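Long-range contacts in aspartate aminotransferase (Giardia lamblia, PDB 3MEB), which probably catalyses the pyridoxal-phosphate-dependent, reversible transfer of an amino group from L-aspartate to 2-oxoglutarate, giving oxaloacetate and L-glutamate: residues A[205-210]-A[236-241]; A[147-152]-A[201-206]. All blocks are in the same frame, centred on the assembly; numbering follows the deposited sequence. Where two conformers were deposited one is given.

Interaction 1 (A[205-210]-A[236-241])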
loop_
_atom_site.group_PDB
_atom_site.type_symbol
_atom_site.label_atom_id
_atom_site.label_comp_id
_atom_site.label_asym_id
_atom_site.label_seq_id
_atom_site.Cartn_x
_atom_site.Cartn_y
_atom_site.Cartn_z
ATOM N N PHE A 205 12.251 8.170 19.980
ATOM C CA PHE A 205 13.483 7.473 19.622
ATOM C C PHE A 205 13.146 6.291 18.789
ATOM O O PHE A 205 12.360 5.449 19.210
ATOM C CB PHE A 205 14.285 7.063 20.881
ATOM C CG PHE A 205 14.938 8.233 21.542
ATOM C CD1 PHE A 205 16.219 8.604 21.219
ATOM C CD2 PHE A 205 14.209 9.050 22.396
ATOM C CE1 PHE A 205 16.780 9.733 21.781
ATOM C CE2 PHE A 205 14.777 10.170 22.964
ATOM C CZ PHE A 205 16.061 10.499 22.656
ATOM N N LEU A 206 13.722 6.245 17.592
ATOM C CA LEU A 206 13.576 5.080 16.729
ATOM C C LEU A 206 14.610 4.048 17.134
ATOM O O LEU A 206 15.813 4.380 17.268
ATOM C CB LEU A 206 13.784 5.489 15.259
ATOM C CG LEU A 206 13.528 4.440 14.186
ATOM C CD1 LEU A 206 12.061 3.998 14.100
ATOM C CD2 LEU A 206 13.994 5.025 12.839
ATOM N N PHE A 207 14.137 2.827 17.386
ATOM C CA PHE A 207 14.982 1.721 17.815
ATOM C C PHE A 207 14.716 0.572 16.904
ATOM O O PHE A 207 13.571 0.345 16.505
ATOM C CB PHE A 207 14.605 1.220 19.218
ATOM C CG PHE A 207 14.969 2.146 20.322
ATOM C CD1 PHE A 207 16.301 2.466 20.574
ATOM C CD2 PHE A 207 13.984 2.704 21.121
ATOM C CE1 PHE A 207 16.632 3.368 21.621
ATOM C CE2 PHE A 207 14.294 3.560 22.156
ATOM C CZ PHE A 207 15.619 3.899 22.407
ATOM N N HIS A 208 15.744 -0.158 16.561
ATOM C CA HIS A 208 15.559 -1.488 15.967
ATOM C C HIS A 208 15.371 -2.493 17.101
ATOM O O HIS A 208 16.150 -2.518 18.055
ATOM C CB HIS A 208 16.778 -1.863 15.135
ATOM C CG HIS A 208 17.062 -0.923 14.012
ATOM N ND1 HIS A 208 17.359 -1.353 12.741
ATOM C CD2 HIS A 208 17.179 0.432 13.986
ATOM C CE1 HIS A 208 17.607 -0.309 11.969
ATOM N NE2 HIS A 208 17.524 0.790 12.703
ATOM N N ALA A 209 14.352 -3.335 17.004
ATOM C CA ALA A 209 14.002 -4.265 18.084
ATOM C C ALA A 209 15.098 -5.313 18.315
ATOM O O ALA A 209 15.409 -5.680 19.466
ATOM C CB ALA A 209 12.663 -4.954 17.747
ATOM N N CYS A 210 15.683 -5.772 17.211
ATOM C CA CYS A 210 16.783 -6.731 17.198
ATOM C C CYS A 210 17.348 -6.758 15.791
ATOM O O CYS A 210 16.700 -6.282 14.898
ATOM C CB CYS A 210 16.317 -8.139 17.595
ATOM S SG CYS A 210 15.149 -9.011 16.542
ATOM N N HIS A 236 10.111 9.591 27.250
ATOM C CA HIS A 236 10.310 9.458 25.823
ATOM C C HIS A 236 9.380 8.385 25.274
ATOM O O HIS A 236 8.953 7.484 25.994
ATOM C CB HIS A 236 11.742 9.019 25.490
ATOM C CG HIS A 236 12.797 10.051 25.770
ATOM N ND1 HIS A 236 12.620 11.398 25.533
ATOM C CD2 HIS A 236 14.073 9.911 26.211
ATOM C CE1 HIS A 236 13.730 12.047 25.853
ATOM N NE2 HIS A 236 14.630 11.165 26.252
ATOM N N ILE A 237 9.115 8.487 23.983
ATOM C CA ILE A 237 8.384 7.476 23.247
ATOM C C ILE A 237 9.406 6.614 22.483
ATOM O O ILE A 237 10.327 7.143 21.859
ATOM C CB ILE A 237 7.371 8.118 22.273
ATOM C CG1 ILE A 237 6.334 8.985 23.013
ATOM C CG2 ILE A 237 6.645 7.039 21.478
ATOM C CD1 ILE A 237 6.808 10.414 23.311
ATOM N N ALA A 238 9.247 5.299 22.543
ATOM C CA ALA A 238 10.093 4.387 21.791
ATOM C C ALA A 238 9.331 3.954 20.554
ATOM O O ALA A 238 8.203 3.462 20.672
ATOM C CB ALA A 238 10.486 3.155 22.648
ATOM N N PHE A 239 9.926 4.157 19.378
ATOM C CA PHE A 239 9.368 3.671 18.141
ATOM C C PHE A 239 10.248 2.484 17.723
ATOM O O PHE A 239 11.393 2.673 17.328
ATOM C CB PHE A 239 9.385 4.747 17.068
ATOM C CG PHE A 239 8.435 4.456 15.888
ATOM C CD1 PHE A 239 7.465 5.363 15.521
ATOM C CD2 PHE A 239 8.506 3.266 15.187
ATOM C CE1 PHE A 239 6.635 5.109 14.465
ATOM C CE2 PHE A 239 7.650 3.003 14.145
ATOM C CZ PHE A 239 6.705 3.913 13.803
ATOM N N PHE A 240 9.704 1.284 17.805
ATOM C CA PHE A 240 10.424 0.084 17.428
ATOM C C PHE A 240 10.140 -0.265 15.979
ATOM O O PHE A 240 8.961 -0.343 15.567
ATOM C CB PHE A 240 10.022 -1.068 18.341
ATOM C CG PHE A 240 10.642 -1.021 19.717
ATOM C CD1 PHE A 240 11.965 -1.448 19.918
ATOM C CD2 PHE A 240 9.916 -0.586 20.802
ATOM C CE1 PHE A 240 12.539 -1.447 21.181
ATOM C CE2 PHE A 240 10.478 -0.557 22.072
ATOM C CZ PHE A 240 11.798 -0.995 22.264
ATOM N N ASP A 241 11.218 -0.461 15.208
ATOM C CA ASP A 241 11.162 -1.111 13.900
ATOM C C ASP A 241 11.518 -2.565 14.120
ATOM O O ASP A 241 12.620 -2.883 14.585
ATOM C CB ASP A 241 12.150 -0.459 12.931
ATOM C CG ASP A 241 12.087 -1.028 11.515
ATOM O OD1 ASP A 241 11.673 -2.204 11.326
ATOM O OD2 ASP A 241 12.526 -0.313 10.571
#

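Interaction 2 (A[147-152]-A[201-206])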
loop_
_atom_site.group_PDB
_atom_site.type_symbol
_atom_site.label_atom_id
_atom_site.label_comp_id
_atom_site.label_asym_id
_atom_site.label_seq_id
_atom_site.Cartn_x
_atom_site.Cartn_y
_atom_site.Cartn_z
ATOM N N GLU A 147 10.759 16.119 19.057
ATOM C CA GLU A 147 11.954 15.795 18.298
ATOM C C GLU A 147 11.991 14.307 18.036
ATOM O O GLU A 147 11.593 13.526 18.893
ATOM C CB GLU A 147 13.218 16.158 19.059
ATOM C CG GLU A 147 13.217 17.519 19.688
ATOM C CD GLU A 147 13.871 18.559 18.853
ATOM O OE1 GLU A 147 13.809 18.458 17.601
ATOM O OE2 GLU A 147 14.454 19.465 19.471
ATOM N N PHE A 148 12.462 13.929 16.848
ATOM C CA PHE A 148 12.575 12.531 16.436
ATOM C C PHE A 148 14.053 12.169 16.305
ATOM O O PHE A 148 14.784 12.865 15.585
ATOM C CB PHE A 148 11.919 12.361 15.084
ATOM C CG PHE A 148 11.670 10.938 14.713
ATOM C CD1 PHE A 148 12.695 10.148 14.226
ATOM C CD2 PHE A 148 10.395 10.396 14.838
ATOM C CE1 PHE A 148 12.478 8.831 13.894
ATOM C CE2 PHE A 148 10.165 9.093 14.499
ATOM C CZ PHE A 148 11.213 8.312 14.003
ATOM N N TYR A 149 14.480 11.097 16.965
ATOM C CA TYR A 149 15.898 10.715 17.042
ATOM C C TYR A 149 16.159 9.361 16.361
ATOM O O TYR A 149 15.522 8.356 16.678
ATOM C CB TYR A 149 16.349 10.628 18.514
ATOM C CG TYR A 149 16.567 11.963 19.158
ATOM C CD1 TYR A 149 17.852 12.486 19.345
ATOM C CD2 TYR A 149 15.509 12.696 19.618
ATOM C CE1 TYR A 149 18.045 13.717 19.948
ATOM C CE2 TYR A 149 15.711 13.947 20.223
ATOM C CZ TYR A 149 16.950 14.438 20.378
ATOM O OH TYR A 149 17.078 15.675 20.973
ATOM N N MET A 150 17.053 9.347 15.386
ATOM C CA MET A 150 17.436 8.112 14.726
ATOM C C MET A 150 18.756 7.631 15.288
ATOM O O MET A 150 19.559 8.451 15.695
ATOM C CB MET A 150 17.645 8.334 13.248
ATOM C CG MET A 150 16.543 9.069 12.542
ATOM S SD MET A 150 15.901 8.074 11.235
ATOM C CE MET A 150 14.701 9.211 10.507
ATOM N N PRO A 151 19.005 6.301 15.305
ATOM C CA PRO A 151 20.384 5.886 15.579
ATOM C C PRO A 151 21.329 6.428 14.478
ATOM O O PRO A 151 20.878 6.628 13.312
ATOM C CB PRO A 151 20.302 4.360 15.539
ATOM C CG PRO A 151 19.074 4.075 14.685
ATOM C CD PRO A 151 18.145 5.172 14.924
ATOM N N SER A 152 22.596 6.704 14.829
ATOM C CA SER A 152 23.527 7.348 13.889
ATOM C C SER A 152 23.861 6.496 12.641
ATOM O O SER A 152 24.313 7.032 11.615
ATOM C CB SER A 152 24.806 7.818 14.593
ATOM O OG SER A 152 25.437 6.756 15.292
ATOM N N GLU A 201 12.514 16.245 27.069
ATOM C CA GLU A 201 11.565 15.232 27.489
ATOM C C GLU A 201 10.482 15.028 26.429
ATOM O O GLU A 201 10.219 15.918 25.616
ATOM C CB GLU A 201 10.972 15.562 28.862
ATOM C CG GLU A 201 10.187 16.840 28.942
ATOM C CD GLU A 201 9.489 16.967 30.263
ATOM O OE1 GLU A 201 10.126 16.664 31.297
ATOM O OE2 GLU A 201 8.312 17.349 30.257
ATOM N N LYS A 202 9.898 13.826 26.418
ATOM C CA LYS A 202 8.862 13.430 25.454
ATOM C C LYS A 202 9.342 13.504 24.005
ATOM O O LYS A 202 8.588 13.853 23.094
ATOM C CB LYS A 202 7.569 14.224 25.670
ATOM C CG LYS A 202 7.124 14.171 27.139
ATOM C CD LYS A 202 5.989 15.143 27.437
ATOM C CE LYS A 202 5.585 15.091 28.922
ATOM N NZ LYS A 202 4.339 15.886 29.205
ATOM N N SER A 203 10.607 13.150 23.800
ATOM C CA SER A 203 11.136 13.002 22.455
ATOM C C SER A 203 10.842 11.578 21.947
ATOM O O SER A 203 10.489 10.706 22.736
ATOM C CB SER A 203 12.635 13.303 22.450
ATOM O OG SER A 203 12.830 14.685 22.674
ATOM N N ILE A 204 10.992 11.359 20.640
ATOM C CA ILE A 204 10.707 10.072 20.017
ATOM C C ILE A 204 12.033 9.426 19.600
ATOM O O ILE A 204 12.865 10.090 18.966
ATOM C CB ILE A 204 9.818 10.249 18.766
ATOM C CG1 ILE A 204 8.507 10.960 19.103
ATOM C CG2 ILE A 204 9.518 8.892 18.093
ATOM C CD1 ILE A 204 7.847 11.679 17.903
ATOM N N PHE A 205 12.251 8.170 19.980
ATOM C CA PHE A 205 13.483 7.473 19.622
ATOM C C PHE A 205 13.146 6.291 18.789
ATOM O O PHE A 205 12.360 5.449 19.210
ATOM C CB PHE A 205 14.285 7.063 20.881
ATOM C CG PHE A 205 14.938 8.233 21.542
ATOM C CD1 PHE A 205 16.219 8.604 21.219
ATOM C CD2 PHE A 205 14.209 9.050 22.396
ATOM C CE1 PHE A 205 16.780 9.733 21.781
ATOM C CE2 PHE A 205 14.777 10.170 22.964
ATOM C CZ PHE A 205 16.061 10.499 22.656
ATOM N N LEU A 206 13.722 6.245 17.592
ATOM C CA LEU A 206 13.576 5.080 16.729
ATOM C C LEU A 206 14.610 4.048 17.134
ATOM O O LEU A 206 15.813 4.380 17.268
ATOM C CB LEU A 206 13.784 5.489 15.259
ATOM C CG LEU A 206 13.528 4.440 14.186
ATOM C CD1 LEU A 206 12.061 3.998 14.100
ATOM C CD2 LEU A 206 13.994 5.025 12.839
HETATM O O HOH W 1 10.949 16.597 21.837
#

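Interaction 1 (A[205-210]-A[236-241])
Phe205 drives an edge of its ring into one face of the His236 imidazole, an edge-to-face pair with centroids 4.5 Å apart and planes at 56°. The touching atom is Phe205 CE2, which sits over the centre of the imidazole and comes within 3.3 Å of His236 CD2. With CG anti to the carbonyl carbon (chi1 -73°), the phenyl leans back past the start of strand 237-242, where His236 waits. Two hydrogen bonds fix the rotation of the imidazole: ND1 pairs with Ser203 N and NE2 with Ile196 O. Further along the same face, Phe207 lays its ring edge against the Ala238 methyl, CD2 to CB 3.8 Å, while its own CB meets CD1 of Phe240. The Phe207 and Phe240 rings lie oblique to each other, at 37°. Beneath these side chains runs a parallel ladder: Phe205 and Phe207 each give N and O to the neighbouring strand, and Ala209 N adds a fifth bond to Asp241 O at 3.0 Å. The tightest is Phe207 N to Phe239 O, 2.7 Å. Asp241 sends its carboxylate to the face of Leu206 and His208, about 3 Å (nearest atoms) from pyridoxal phosphate; in this family the equivalent aspartate pairs with the pyridine nitrogen, probably here too. Its OD2 is hydrogen-bonded to His158 NE2, a second-shell partner that probably helps orient it. Strands 204-208 and 237-242 flank helix 221-234 in a beta-alpha-beta unit, its Met231 packing on Phe207 and Ala238. Helix 257-264 shares that face through Phe262, and strand 269-274 continues the sheet.

Interaction 2 (A[147-152]-A[201-206])
Ser203 OG has two partners: a water that donates to it at 2.8 Å and links it to Glu147 N, and Pro200 O, just upstream. The water accepts from Glu147 N, so it joins the Glu147 backbone to the Ser203 side chain just ahead of the paired strands. From there the parallel ladder takes over. Ile204 N reaches Glu147 O at 2.8 Å, Ile204 O receives Tyr149 N in a more bent bond (149° at the hydrogen), and Leu206 N closes on Tyr149 O. On one face of the sheet Tyr149 lies alongside Phe205, pointing the same way, in an offset stack with planes only 18° apart and centroids 4.7 Å apart. The overlap is partial: Phe205 CZ lies above the rim of the tyrosine ring, and Tyr149 CB comes as close as 3.4 Å to Phe205 CD1. Ser203 CB meets CE2 of the same tyrosine. On the other face the contact is apolar. Phe148, its CG anti to the backbone N (chi1 -166°), turns its ring toward strand 204-208 to span two residues, CE2 against Ile204 CG2 at 3.7 Å and CE1 against Leu206 CB. Met150 SD then touches Leu206 CD2 at 3.9 Å. Helix 157-166 covers this side, with Tyr162 meeting both Phe148 and Met150, while strand 174-176 pairs with the far edge of 148-151. The pair belongs to a seven-stranded mixed sheet, parallel but for strand 287-292, the hallmark of the large domain of fold-type I pyridoxal-phosphate enzymes.

Strand 204-208 is held along both edges: interaction 1 pairs it with 237-242 and interaction 2 with 148-151, so three parallel neighbours of one mixed sheet are joined. Phe205 and Leu206 serve both contacts. The phenylalanine ring meets two aromatic partners in different directions, offering its edge to His236 and stacking on Tyr149. Ser203 ties the pairs further, its O bonding Ile237 N. Interaction 1 is buried throughout and runs to the pyridoxal phosphate pocket through Asp241. Interaction 2 lies farther from the chain's centre, where Glu147 and Tyr149 are partly exposed and a water enters. Its ladder has three direct bonds against five in interaction 1.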